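Local coordinates for Alpha/beta hydrolase (Xanthomonas campestris pv. campestris, PDB 2QJW), which probably acts as a hydrolase of the alpha/beta superfamily, with the fold and a likely Ser-His-Asp triad of that family, its substrate being unknown, at residues S15-L20 against D40-D45; C7-G12 against V77-S82; G54-R59 against G84-A89. All blocks are in the same frame, centred on the assembly; numbering follows the deposited sequence. Where two conformers were deposited one is given.

Interaction 1 (S15-L20 against D40-D45); sequences SGPDAL and DFTDLD
Pro17 lies against the carboxylate of Asp40, and Thr42 presses a methyl group on the backbone beside it. The proline ring offers CG and CD. Its CD is 3.8 Å from Asp40 CG, and the two side chains cross obliquely. The other close part of the contact is at Thr42. Its CG2 reaches Ser15 O at 3.2 Å and Gly16 CA at 3.8 Å. No hydrogen bond joins the two segments, so the contact rests on van der Waals packing.

The side-chain bonds at Asp40 stay within 40-45. Asp40 OD1 is gripped twice. Thr42 N donates to it at 2.8 Å, nearly straight at 166°. Thr42 OG1 lies 2.6 Å from the same OD1, on the syn side and 21° out of the carboxylate plane. OG1 is set between the backbone N and the carbonyl carbon (chi1 55°); CG2 is anti to the carbonyl carbon and faces Ser15 and Gly16. The two bonds probably hold the carboxylate in a fixed rotation.

The Pro17-Asp40 side is close-packed but faces solvent. The loose part is Ser15, whose side chain starts away from 40-45. Inward, the ring of Phe41 meets that of His11, and Asp45 forms a salt bridge with Arg59.

Gly16 to Ala19 form a type I beta turn, which leads into helix 20-31. Asp40 and Thr42 form an Asx turn at the start of helix 42-45. The loop after strand 6-10 meets the loop and short helix after strand 35-37, at the C-terminal edge of an alpha/beta-hydrolase sheet.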
# COMPACT_ATOMS: atom_id res chain seq x y z
N SER A 15 -23.87 -1.79 -8.38
CA SER A 15 -23.53 -2.75 -7.43
C SER A 15 -24.70 -2.54 -6.48
O SER A 15 -25.82 -2.18 -6.89
CB SER A 15 -22.15 -2.46 -6.82
OG SER A 15 -21.79 -3.47 -5.94
N GLY A 16 -24.52 -2.77 -5.21
CA GLY A 16 -25.58 -2.52 -4.25
C GLY A 16 -24.95 -2.62 -2.89
O GLY A 16 -23.78 -2.93 -2.78
N PRO A 17 -25.73 -2.35 -1.84
CA PRO A 17 -25.17 -2.35 -0.48
C PRO A 17 -24.67 -3.71 0.06
O PRO A 17 -23.96 -3.76 1.05
CB PRO A 17 -26.34 -1.84 0.37
CG PRO A 17 -27.55 -2.17 -0.47
CD PRO A 17 -27.13 -1.95 -1.86
N ASP A 18 -25.02 -4.81 -0.63
CA ASP A 18 -24.57 -6.14 -0.22
C ASP A 18 -23.43 -6.69 -1.05
O ASP A 18 -23.05 -7.83 -0.88
CB ASP A 18 -25.77 -7.10 -0.24
CG ASP A 18 -26.86 -6.66 0.70
OD1 ASP A 18 -26.53 -6.22 1.82
OD2 ASP A 18 -28.05 -6.75 0.32
N ALA A 19 -22.86 -5.85 -1.89
CA ALA A 19 -21.74 -6.20 -2.73
C ALA A 19 -20.54 -6.59 -1.86
O ALA A 19 -20.36 -6.14 -0.70
CB ALA A 19 -21.40 -5.08 -3.61
N LEU A 20 -19.70 -7.42 -2.44
CA LEU A 20 -18.56 -7.97 -1.75
C LEU A 20 -17.64 -6.96 -1.06
O LEU A 20 -17.35 -7.13 0.13
CB LEU A 20 -17.71 -8.75 -2.76
N ASP A 40 -28.08 2.45 0.13
CA ASP A 40 -28.49 1.86 -1.14
C ASP A 40 -28.69 2.97 -2.14
O ASP A 40 -29.52 3.87 -1.97
CB ASP A 40 -29.80 1.13 -0.90
CG ASP A 40 -30.19 0.28 -2.09
OD1 ASP A 40 -29.80 0.62 -3.22
OD2 ASP A 40 -30.79 -0.80 -1.88
N PHE A 41 -27.88 2.95 -3.19
CA PHE A 41 -27.99 3.90 -4.26
C PHE A 41 -28.51 3.26 -5.56
O PHE A 41 -28.38 3.91 -6.62
CB PHE A 41 -26.62 4.52 -4.56
CG PHE A 41 -25.95 5.15 -3.37
CD1 PHE A 41 -26.29 6.43 -2.95
CD2 PHE A 41 -24.88 4.48 -2.72
CE1 PHE A 41 -25.62 7.05 -1.89
CE2 PHE A 41 -24.27 5.06 -1.64
CZ PHE A 41 -24.62 6.36 -1.23
N THR A 42 -29.07 2.08 -5.50
CA THR A 42 -29.40 1.34 -6.71
C THR A 42 -30.48 2.06 -7.53
O THR A 42 -30.47 1.99 -8.75
CB THR A 42 -29.80 -0.12 -6.41
OG1 THR A 42 -30.87 -0.16 -5.46
CG2 THR A 42 -28.59 -0.93 -5.85
N ASP A 43 -31.39 2.79 -6.87
CA ASP A 43 -32.43 3.52 -7.61
C ASP A 43 -31.84 4.60 -8.45
O ASP A 43 -32.23 4.81 -9.59
CB ASP A 43 -33.50 4.11 -6.64
CG ASP A 43 -32.92 4.97 -5.54
OD1 ASP A 43 -31.83 4.64 -4.99
OD2 ASP A 43 -33.55 6.04 -5.23
N LEU A 44 -30.85 5.28 -7.90
CA LEU A 44 -30.21 6.41 -8.54
C LEU A 44 -29.38 5.94 -9.72
O LEU A 44 -29.41 6.53 -10.83
CB LEU A 44 -29.29 7.12 -7.54
CG LEU A 44 -30.04 7.78 -6.36
CD1 LEU A 44 -29.09 8.06 -5.19
CD2 LEU A 44 -30.82 9.03 -6.82
N ASP A 45 -28.70 4.85 -9.52
CA ASP A 45 -27.82 4.31 -10.59
C ASP A 45 -28.61 3.89 -11.83
O ASP A 45 -28.09 4.04 -12.96
CB ASP A 45 -26.99 3.14 -10.10
CG ASP A 45 -25.97 3.55 -9.05
OD1 ASP A 45 -25.77 4.75 -8.89
OD2 ASP A 45 -25.35 2.64 -8.46

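Interaction 2 (C7-G12 against V77-S82); sequences CILAHG and VLAGSS
Ala79 O receives the shortest bond between the two strands, from Ala10 N at 2.8 Å. The N-H points well at the oxygen (163°), but the donor is tilted 26° from the carbonyl plane. Ile8 uses both backbone polar groups: its N donates to Val77 O at 2.9 Å, and its O accepts from Ala79 N at 3.0 Å. Ser81 N to Ala10 O, at 3.2 Å, closes the parallel ladder.

Ile8 and Leu78 lie side by side on one face and point the same way. Leu78 CD2 is 3.8 Å from Ile8 CB, and helix 56-71 packs on Ile8 from that face. On the other face Leu9 CD2 meets Ala79 CB at 3.7 Å. Helices 20-31 and 162-174 pack there.

Beyond the ladder, Gly12 CA sits 3.4 Å from Ser81 O. His11 ND1 donates to Gly12 O, and its NE2 bonds to Phe41 N. Both ring nitrogens are thus engaged, which probably fixes the rotation of the ring.

Ser82 has positive phi (53°), consistent with the strained turn of a nucleophile elbow. It touches His156. The ladder bonds satisfy backbone polar atoms in a buried region with apolar side chains on both faces, and Ser82, probably the nucleophile, follows the strand directly.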
# COMPACT_ATOMS: atom_id res chain seq x y z
N CYS A 7 -18.69 4.79 10.15
CA CYS A 7 -18.22 4.64 8.76
C CYS A 7 -19.40 4.55 7.80
O CYS A 7 -20.35 3.82 8.06
CB CYS A 7 -17.40 3.38 8.60
SG CYS A 7 -15.89 3.35 9.52
N ILE A 8 -19.38 5.37 6.75
CA ILE A 8 -20.39 5.29 5.68
C ILE A 8 -19.69 4.72 4.48
O ILE A 8 -18.71 5.28 4.03
CB ILE A 8 -21.04 6.62 5.39
CG1 ILE A 8 -21.67 7.24 6.64
CG2 ILE A 8 -22.10 6.39 4.24
CD1 ILE A 8 -22.08 8.65 6.59
N LEU A 9 -20.14 3.55 4.00
CA LEU A 9 -19.47 2.75 2.97
C LEU A 9 -20.33 2.77 1.71
O LEU A 9 -21.45 2.25 1.74
CB LEU A 9 -19.32 1.32 3.47
CG LEU A 9 -18.77 1.26 4.90
CD1 LEU A 9 -18.90 -0.14 5.39
CD2 LEU A 9 -17.32 1.81 4.98
N ALA A 10 -19.86 3.40 0.62
CA ALA A 10 -20.67 3.62 -0.59
C ALA A 10 -20.29 2.70 -1.73
O ALA A 10 -19.17 2.75 -2.24
CB ALA A 10 -20.47 5.05 -1.03
N HIS A 11 -21.25 1.89 -2.11
CA HIS A 11 -21.08 0.94 -3.20
C HIS A 11 -20.94 1.58 -4.57
O HIS A 11 -21.33 2.72 -4.78
CB HIS A 11 -22.22 -0.08 -3.17
CG HIS A 11 -23.56 0.42 -3.67
ND1 HIS A 11 -23.84 0.68 -5.01
CD2 HIS A 11 -24.68 0.73 -2.99
CE1 HIS A 11 -25.09 1.11 -5.11
NE2 HIS A 11 -25.62 1.16 -3.91
N GLY A 12 -20.33 0.83 -5.51
CA GLY A 12 -20.12 1.31 -6.85
C GLY A 12 -21.37 1.24 -7.73
O GLY A 12 -22.42 0.73 -7.32
N VAL A 77 -16.10 8.56 9.01
CA VAL A 77 -15.19 8.11 7.95
C VAL A 77 -16.03 7.74 6.73
O VAL A 77 -17.03 6.99 6.87
CB VAL A 77 -14.32 6.92 8.41
CG1 VAL A 77 -13.56 6.29 7.29
CG2 VAL A 77 -13.39 7.39 9.55
N LEU A 78 -15.65 8.27 5.56
CA LEU A 78 -16.34 7.93 4.30
C LEU A 78 -15.45 7.02 3.50
O LEU A 78 -14.23 7.20 3.42
CB LEU A 78 -16.62 9.17 3.49
CG LEU A 78 -17.47 10.21 4.22
CD1 LEU A 78 -17.64 11.44 3.33
CD2 LEU A 78 -18.82 9.65 4.62
N ALA A 79 -16.06 5.99 2.92
CA ALA A 79 -15.31 5.02 2.11
C ALA A 79 -16.14 4.63 0.97
O ALA A 79 -17.38 4.74 1.02
CB ALA A 79 -14.99 3.80 2.90
N GLY A 80 -15.52 4.11 -0.07
CA GLY A 80 -16.28 3.63 -1.19
C GLY A 80 -15.47 2.81 -2.15
O GLY A 80 -14.28 2.59 -1.97
N SER A 81 -16.18 2.38 -3.20
CA SER A 81 -15.58 1.73 -4.36
C SER A 81 -16.05 2.44 -5.63
O SER A 81 -17.24 2.66 -5.76
CB SER A 81 -15.97 0.27 -4.42
OG SER A 81 -15.38 -0.33 -5.56
N SER A 82 -15.11 2.79 -6.52
CA SER A 82 -15.41 3.35 -7.86
C SER A 82 -16.37 4.55 -7.74
O SER A 82 -16.00 5.54 -7.11
CB SER A 82 -15.89 2.21 -8.79
OG SER A 82 -15.79 2.73 -10.13

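Interaction 3 (G54-R59 against G84-A89); sequences GDVRGR and GSYIAA
The helix that follows the probable nucleophile elbow, 83-92, packs here against the start of helix 56-71. Ile87 carries most of the contact from 84-89. Its CD1 lies 3.6 Å from Arg59 NH1, at the edge of the guanidinium and near its plane. Ile87 CG2 is 4.1 Å from Arg59 CB, and the two side chains cross at about a right angle. Ile87 CG1, set between its backbone N and carbonyl carbon (chi1 62°), is 4.1 Å from Arg59 NH1. The arginine chain is extended from CG to NE, and Arg59 NH1 lies 3.7 Å from Gly84 CA.

Val56 makes the second patch. Its CG1 lies 4.1 Å from Tyr86 CE2, with the side chains again at about a right angle. Tyr86 OH bonds to Pro113 O.

No hydrogen bond joins 54-59 to 84-89. The buried charge of Arg59 is met elsewhere: NE pairs with Asp45 and NH1 bonds to His11 O. These partners probably hold the guanidinium in place. Asp55 is the N-cap of helix 56-71, its OD1 accepting from Gly58 N at 2.9 Å from above the carboxylate plane. Two neighbouring helices thus pack on one face of a parallel sheet, as in the alpha/beta-hydrolase fold.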
# COMPACT_ATOMS: atom_id res chain seq x y z
N GLY A 54 -26.13 7.29 -14.16
CA GLY A 54 -27.35 7.58 -13.42
C GLY A 54 -27.36 8.95 -12.83
O GLY A 54 -26.67 9.90 -13.28
N ASP A 55 -28.15 9.05 -11.74
CA ASP A 55 -28.35 10.29 -11.05
C ASP A 55 -27.23 10.54 -10.06
O ASP A 55 -27.40 10.38 -8.82
CB ASP A 55 -29.72 10.24 -10.32
CG ASP A 55 -30.13 11.51 -9.76
OD1 ASP A 55 -29.47 12.56 -9.89
OD2 ASP A 55 -31.22 11.42 -9.10
N VAL A 56 -26.08 10.93 -10.58
CA VAL A 56 -24.91 11.14 -9.73
C VAL A 56 -25.12 12.30 -8.79
O VAL A 56 -24.70 12.23 -7.67
CB VAL A 56 -23.62 11.29 -10.58
CG1 VAL A 56 -22.37 11.58 -9.70
CG2 VAL A 56 -23.44 10.05 -11.36
N ARG A 57 -25.74 13.38 -9.25
CA ARG A 57 -26.08 14.47 -8.36
C ARG A 57 -26.92 13.94 -7.19
O ARG A 57 -26.69 14.32 -6.04
CB ARG A 57 -26.86 15.55 -9.09
CG ARG A 57 -27.27 16.69 -8.18
N GLY A 58 -27.84 13.05 -7.50
CA GLY A 58 -28.73 12.42 -6.49
C GLY A 58 -27.94 11.58 -5.51
O GLY A 58 -28.19 11.59 -4.31
N ARG A 59 -26.93 10.89 -6.03
CA ARG A 59 -26.03 10.11 -5.19
C ARG A 59 -25.28 10.99 -4.26
O ARG A 59 -25.18 10.72 -3.07
CB ARG A 59 -25.01 9.34 -6.04
CG ARG A 59 -25.24 7.91 -6.13
CD ARG A 59 -24.09 7.27 -6.94
NE ARG A 59 -24.12 5.85 -7.02
CZ ARG A 59 -23.32 5.00 -6.38
NH1 ARG A 59 -22.44 5.41 -5.48
NH2 ARG A 59 -23.47 3.73 -6.64
N GLY A 84 -18.73 5.01 -5.89
CA GLY A 84 -18.87 5.24 -4.45
C GLY A 84 -17.72 6.01 -3.89
O GLY A 84 -17.90 6.83 -2.97
N SER A 85 -16.50 5.76 -4.41
CA SER A 85 -15.37 6.56 -4.00
C SER A 85 -15.46 8.01 -4.44
O SER A 85 -15.08 8.90 -3.69
CB SER A 85 -14.05 5.96 -4.51
OG SER A 85 -13.80 4.74 -3.87
N TYR A 86 -15.91 8.19 -5.68
CA TYR A 86 -16.07 9.51 -6.22
C TYR A 86 -17.01 10.30 -5.31
O TYR A 86 -16.68 11.40 -4.91
CB TYR A 86 -16.64 9.44 -7.61
CG TYR A 86 -16.94 10.79 -8.16
CD1 TYR A 86 -15.95 11.61 -8.67
CD2 TYR A 86 -18.23 11.27 -8.14
CE1 TYR A 86 -16.21 12.90 -9.19
CE2 TYR A 86 -18.54 12.57 -8.65
CZ TYR A 86 -17.53 13.38 -9.18
OH TYR A 86 -17.86 14.61 -9.65
N ILE A 87 -18.15 9.74 -4.95
CA ILE A 87 -19.07 10.58 -4.15
C ILE A 87 -18.58 10.77 -2.70
O ILE A 87 -18.81 11.81 -2.09
CB ILE A 87 -20.53 10.09 -4.20
CG1 ILE A 87 -20.71 8.68 -3.64
CG2 ILE A 87 -21.05 10.20 -5.64
CD1 ILE A 87 -22.17 8.32 -3.40
N ALA A 88 -17.87 9.79 -2.15
CA ALA A 88 -17.31 9.92 -0.80
C ALA A 88 -16.35 11.07 -0.79
O ALA A 88 -16.35 11.93 0.07
CB ALA A 88 -16.65 8.59 -0.37
N ALA A 89 -15.47 11.12 -1.79
CA ALA A 89 -14.52 12.20 -1.89
C ALA A 89 -15.18 13.57 -2.04
O ALA A 89 -14.85 14.47 -1.31
CB ALA A 89 -13.52 11.90 -3.04

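In the fold
Interaction 2 runs along the first and third strands in the chain, which are neighbours in the sheet; interactions 1 and 3 lie beside their C-terminal ends. Interaction 2 is central, about 3 Å from the chain centre. Centre to centre, interaction 1 is about 11 Å from it and interaction 3 about 10 Å. Interactions 1 and 3 are about 12 Å apart. Along the chain, interaction 1 falls between the two strands of interaction 2 and closes before interaction 3 opens. The segments run 7-12, 54-59, 77-82, 84-89, so those of interactions 2 and 3 alternate. Arg59 and His11 tie all three together beside the probable nucleophile elbow.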